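Long-range contact in potential RNA-dependent RNA polymerase (Human picobirnavirus, PDB 5I62), which probably transcribes and replicates the viral double-stranded RNA genome as an RNA-directed RNA polymerase, joining ribonucleoside triphosphates into RNA: residues A[240-251]-A[351-362]. Sequence-based numbering, arbitrary orientation.
Sequences VDRRITKMFDTK and NPNSQCLGDDGV
The palm of the polymerase supplies both partners: Met-247 and its neighbours on helix 237-250 lie against Asn-353, in the type I turn before the hairpin, and Gln-355, in its first strand; the hairpin's Leu-357 to Asp-360 type II' turn carries the Gly-Asp-Asp signature of motif C. Helix segment 240-250 and strand 355-357 run roughly antiparallel, at 145°, and the CA atoms are nearest at Met-247 and Asn-353, 4.9 Å apart. The direct hydrogen bonds across the contact both end on Thr-250 OG1. Asn-351 ND2 donates to Thr-250 OG1 at 3.1 Å, nearly straight at 163° and with the oxygen in the amide plane; Asn-353 ND2 adds a weak bond to the same oxygen. With OG1 set between backbone N and carbonyl carbon (chi1 64°), Thr-250 also donates to Lys-246 O, linking the asparagines to the backbone of Lys-246. Asn-351 OD1 in turn accepts from Asn-353 N at 2.9 Å, an Asx turn that holds its amide in place. Arg-243 lays its aliphatic part over the turn, CG 3.1 Å from Asn-353 O, while one water joins its NH1 to Ser-354 O and another its NE to Asn-353 OD1. Deeper in, the Gln-355 side chain lies across Val-240, Arg-243 and Ile-244. Val-362 forks between two helix residues, CG1 4.0 Å from Ile-244 CD1 and CG2 4.0 Å from Met-247 SD. Helix 327-345 backs the hairpin through His-335 and Gln-339 and the preceding turn through Arg-336, whereas Val-257 of central strand 257-261 packs on Met-247 and Val-362, and Tyr-398 of strand 395-398 on Val-240 and Gln-355.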
loop_
_atom_site.group_PDB
_atom_site.type_symbol
_atom_site.label_atom_id
_atom_site.label_comp_id
_atom_site.label_asym_id
_atom_site.label_seq_id
_atom_site.Cartn_x
_atom_site.Cartn_y
_atom_site.Cartn_z
ATOM N N VAL A 240 5.805 -14.685 -1.524
ATOM C CA VAL A 240 6.052 -13.999 -2.793
ATOM C C VAL A 240 7.251 -14.614 -3.492
ATOM O O VAL A 240 7.225 -14.860 -4.701
ATOM C CB VAL A 240 6.266 -12.489 -2.573
ATOM C CG1 VAL A 240 6.775 -11.833 -3.871
ATOM C CG2 VAL A 240 4.985 -11.818 -2.125
ATOM N N ASP A 241 8.336 -14.819 -2.738
ATOM C CA ASP A 241 9.579 -15.348 -3.290
ATOM C C ASP A 241 9.380 -16.750 -3.842
ATOM O O ASP A 241 9.958 -17.109 -4.873
ATOM C CB ASP A 241 10.673 -15.360 -2.220
ATOM C CG ASP A 241 11.038 -13.956 -1.730
ATOM O OD1 ASP A 241 10.594 -12.971 -2.371
ATOM O OD2 ASP A 241 11.776 -13.833 -0.714
ATOM N N ARG A 242 8.581 -17.566 -3.162
ATOM C CA ARG A 242 8.340 -18.903 -3.675
ATOM C C ARG A 242 7.641 -18.858 -5.020
ATOM O O ARG A 242 7.970 -19.635 -5.914
ATOM C CB ARG A 242 7.546 -19.747 -2.697
ATOM C CG ARG A 242 8.405 -20.238 -1.562
ATOM C CD ARG A 242 7.717 -21.339 -0.818
ATOM N NE ARG A 242 6.278 -21.247 -1.025
ATOM C CZ ARG A 242 5.449 -20.750 -0.107
ATOM N NH1 ARG A 242 5.924 -20.296 1.058
ATOM N NH2 ARG A 242 4.141 -20.685 -0.368
ATOM N N ARG A 243 6.670 -17.957 -5.185
ATOM C CA ARG A 243 5.975 -17.892 -6.465
ATOM C C ARG A 243 6.854 -17.280 -7.555
ATOM O O ARG A 243 6.791 -17.707 -8.715
ATOM C CB ARG A 243 4.660 -17.135 -6.337
ATOM C CG ARG A 243 3.798 -17.286 -7.586
ATOM C CD ARG A 243 2.324 -17.306 -7.288
ATOM N NE ARG A 243 1.940 -18.349 -6.336
ATOM C CZ ARG A 243 0.729 -18.437 -5.786
ATOM N NH1 ARG A 243 -0.207 -17.547 -6.106
ATOM N NH2 ARG A 243 0.449 -19.404 -4.915
ATOM N N ILE A 244 7.668 -16.272 -7.214
ATOM C CA ILE A 244 8.658 -15.763 -8.173
ATOM C C ILE A 244 9.510 -16.913 -8.703
ATOM O O ILE A 244 9.757 -17.032 -9.912
ATOM C CB ILE A 244 9.561 -14.691 -7.532
ATOM C CG1 ILE A 244 8.775 -13.443 -7.105
ATOM C CG2 ILE A 244 10.702 -14.319 -8.493
ATOM C CD1 ILE A 244 8.165 -12.690 -8.246
ATOM N N THR A 245 9.998 -17.757 -7.789
ATOM C CA THR A 245 10.815 -18.909 -8.162
ATOM C C THR A 245 10.077 -19.813 -9.152
ATOM O O THR A 245 10.635 -20.214 -10.178
ATOM C CB THR A 245 11.216 -19.699 -6.908
ATOM O OG1 THR A 245 11.785 -18.826 -5.915
ATOM C CG2 THR A 245 12.233 -20.789 -7.264
ATOM N N LYS A 246 8.819 -20.137 -8.854
ATOM C CA LYS A 246 8.036 -21.003 -9.737
ATOM C C LYS A 246 7.814 -20.355 -11.096
ATOM O O LYS A 246 7.811 -21.049 -12.122
ATOM C CB LYS A 246 6.701 -21.357 -9.079
ATOM C CG LYS A 246 6.848 -22.278 -7.866
ATOM C CD LYS A 246 7.728 -23.478 -8.266
ATOM C CE LYS A 246 8.320 -24.204 -7.064
ATOM N NZ LYS A 246 7.300 -24.944 -6.261
ATOM N N MET A 247 7.656 -19.028 -11.121
ATOM C CA MET A 247 7.489 -18.313 -12.382
ATOM C C MET A 247 8.723 -18.475 -13.263
ATOM O O MET A 247 8.615 -18.731 -14.474
ATOM C CB MET A 247 7.193 -16.836 -12.095
ATOM C CG MET A 247 6.937 -15.995 -13.352
ATOM S SD MET A 247 6.934 -14.220 -12.965
ATOM C CE MET A 247 8.672 -14.011 -12.560
ATOM N N PHE A 248 9.912 -18.366 -12.665
ATOM C CA PHE A 248 11.129 -18.594 -13.432
ATOM C C PHE A 248 11.268 -20.057 -13.849
ATOM O O PHE A 248 11.735 -20.348 -14.959
ATOM C CB PHE A 248 12.346 -18.136 -12.639
ATOM C CG PHE A 248 12.592 -16.662 -12.730
ATOM C CD1 PHE A 248 12.920 -16.082 -13.947
ATOM C CD2 PHE A 248 12.473 -15.852 -11.621
ATOM C CE1 PHE A 248 13.138 -14.714 -14.050
ATOM C CE2 PHE A 248 12.700 -14.481 -11.713
ATOM C CZ PHE A 248 13.017 -13.914 -12.930
ATOM N N ASP A 249 10.872 -20.985 -12.971
ATOM C CA ASP A 249 10.956 -22.415 -13.278
ATOM C C ASP A 249 10.036 -22.823 -14.424
ATOM O O ASP A 249 10.334 -23.789 -15.147
ATOM C CB ASP A 249 10.599 -23.249 -12.044
ATOM C CG ASP A 249 11.630 -23.144 -10.933
ATOM O OD1 ASP A 249 12.781 -22.728 -11.209
ATOM O OD2 ASP A 249 11.282 -23.502 -9.781
ATOM N N THR A 250 8.900 -22.141 -14.584
ATOM C CA THR A 250 7.866 -22.560 -15.522
ATOM C C THR A 250 7.666 -21.582 -16.673
ATOM O O THR A 250 6.710 -21.726 -17.431
ATOM C CB THR A 250 6.541 -22.786 -14.791
ATOM O OG1 THR A 250 6.077 -21.543 -14.221
ATOM C CG2 THR A 250 6.702 -23.815 -13.689
ATOM N N LYS A 251 8.536 -20.597 -16.842
ATOM C CA LYS A 251 8.306 -19.681 -17.939
ATOM C C LYS A 251 8.902 -20.231 -19.228
ATOM O O LYS A 251 9.828 -21.046 -19.208
ATOM C CB LYS A 251 8.878 -18.303 -17.658
ATOM C CG LYS A 251 10.350 -18.170 -17.839
ATOM C CD LYS A 251 10.700 -16.688 -17.916
ATOM C CE LYS A 251 12.129 -16.503 -18.349
ATOM N NZ LYS A 251 12.328 -16.899 -19.770
ATOM N N ASN A 351 0.645 -17.520 -17.284
ATOM C CA ASN A 351 1.368 -18.377 -16.352
ATOM C C ASN A 351 0.829 -18.080 -14.958
ATOM O O ASN A 351 0.940 -16.941 -14.499
ATOM C CB ASN A 351 2.859 -18.104 -16.433
ATOM C CG ASN A 351 3.687 -19.050 -15.575
ATOM O OD1 ASN A 351 3.360 -19.317 -14.408
ATOM N ND2 ASN A 351 4.768 -19.569 -16.157
ATOM N N PRO A 352 0.227 -19.050 -14.265
ATOM C CA PRO A 352 -0.458 -18.745 -12.994
ATOM C C PRO A 352 0.486 -18.352 -11.870
ATOM O O PRO A 352 0.018 -17.847 -10.839
ATOM C CB PRO A 352 -1.201 -20.049 -12.670
ATOM C CG PRO A 352 -0.345 -21.126 -13.333
ATOM C CD PRO A 352 0.145 -20.483 -14.616
ATOM N N ASN A 353 1.793 -18.552 -12.040
ATOM C CA ASN A 353 2.754 -18.058 -11.064
ATOM C C ASN A 353 3.062 -16.571 -11.225
ATOM O O ASN A 353 3.850 -16.033 -10.436
ATOM C CB ASN A 353 4.031 -18.887 -11.137
ATOM C CG ASN A 353 3.765 -20.364 -10.896
ATOM O OD1 ASN A 353 3.339 -20.745 -9.804
ATOM N ND2 ASN A 353 4.002 -21.190 -11.904
ATOM N N SER A 354 2.486 -15.914 -12.236
ATOM C CA SER A 354 2.450 -14.457 -12.259
ATOM C C SER A 354 1.769 -13.959 -10.982
ATOM O O SER A 354 0.979 -14.666 -10.353
ATOM C CB SER A 354 1.699 -13.949 -13.496
ATOM O OG SER A 354 2.274 -14.482 -14.690
ATOM N N GLN A 355 2.078 -12.718 -10.595
ATOM C CA GLN A 355 1.586 -12.169 -9.336
ATOM C C GLN A 355 1.160 -10.719 -9.526
ATOM O O GLN A 355 1.684 -10.011 -10.392
ATOM C CB GLN A 355 2.660 -12.204 -8.233
ATOM C CG GLN A 355 3.151 -13.559 -7.849
ATOM C CD GLN A 355 4.137 -13.480 -6.702
ATOM O OE1 GLN A 355 5.319 -13.788 -6.857
ATOM N NE2 GLN A 355 3.653 -13.039 -5.548
ATOM N N CYS A 356 0.230 -10.273 -8.681
ATOM C CA CYS A 356 -0.095 -8.857 -8.621
ATOM C C CYS A 356 -0.583 -8.489 -7.224
ATOM O O CYS A 356 -1.102 -9.322 -6.479
ATOM C CB CYS A 356 -1.146 -8.448 -9.664
ATOM S SG CYS A 356 -2.643 -9.441 -9.673
ATOM N N LEU A 357 -0.422 -7.215 -6.898
ATOM C CA LEU A 357 -0.869 -6.688 -5.618
ATOM C C LEU A 357 -1.127 -5.210 -5.827
ATOM O O LEU A 357 -0.194 -4.472 -6.152
ATOM C CB LEU A 357 0.171 -6.902 -4.522
ATOM C CG LEU A 357 -0.210 -6.217 -3.205
ATOM C CD1 LEU A 357 -1.287 -7.018 -2.494
ATOM C CD2 LEU A 357 1.008 -6.021 -2.315
ATOM N N GLY A 358 -2.383 -4.795 -5.695
ATOM C CA GLY A 358 -2.708 -3.404 -5.962
ATOM C C GLY A 358 -2.264 -3.018 -7.358
ATOM O O GLY A 358 -2.617 -3.692 -8.336
ATOM N N ASP A 359 -1.441 -1.977 -7.460
ATOM C CA ASP A 359 -0.963 -1.499 -8.745
ATOM C C ASP A 359 0.352 -2.146 -9.178
ATOM O O ASP A 359 0.934 -1.711 -10.175
ATOM C CB ASP A 359 -0.816 0.034 -8.732
ATOM C CG ASP A 359 0.352 0.528 -7.871
ATOM O OD1 ASP A 359 0.904 -0.248 -7.063
ATOM O OD2 ASP A 359 0.708 1.722 -7.995
ATOM N N ASP A 360 0.821 -3.169 -8.466
ATOM C CA ASP A 360 2.108 -3.795 -8.741
ATOM C C ASP A 360 1.897 -5.177 -9.346
ATOM O O ASP A 360 1.090 -5.946 -8.836
ATOM C CB ASP A 360 2.942 -3.927 -7.467
ATOM C CG ASP A 360 4.380 -3.567 -7.689
ATOM O OD1 ASP A 360 5.104 -4.313 -8.389
ATOM O OD2 ASP A 360 4.772 -2.500 -7.171
ATOM N N GLY A 361 2.637 -5.493 -10.401
ATOM C CA GLY A 361 2.463 -6.776 -11.065
ATOM C C GLY A 361 3.745 -7.304 -11.668
ATOM O O GLY A 361 4.651 -6.544 -12.034
ATOM N N VAL A 362 3.809 -8.627 -11.795
ATOM C CA VAL A 362 4.894 -9.282 -12.505
ATOM C C VAL A 362 4.296 -10.512 -13.170
ATOM O O VAL A 362 3.531 -11.247 -12.541
ATOM C CB VAL A 362 6.074 -9.615 -11.563
ATOM C CG1 VAL A 362 5.645 -10.533 -10.418
ATOM C CG2 VAL A 362 7.209 -10.231 -12.324
HETATM O O HOH W 1 -0.150 -15.309 -7.978
HETATM O O HOH W 2 3.469 -20.954 -6.985
#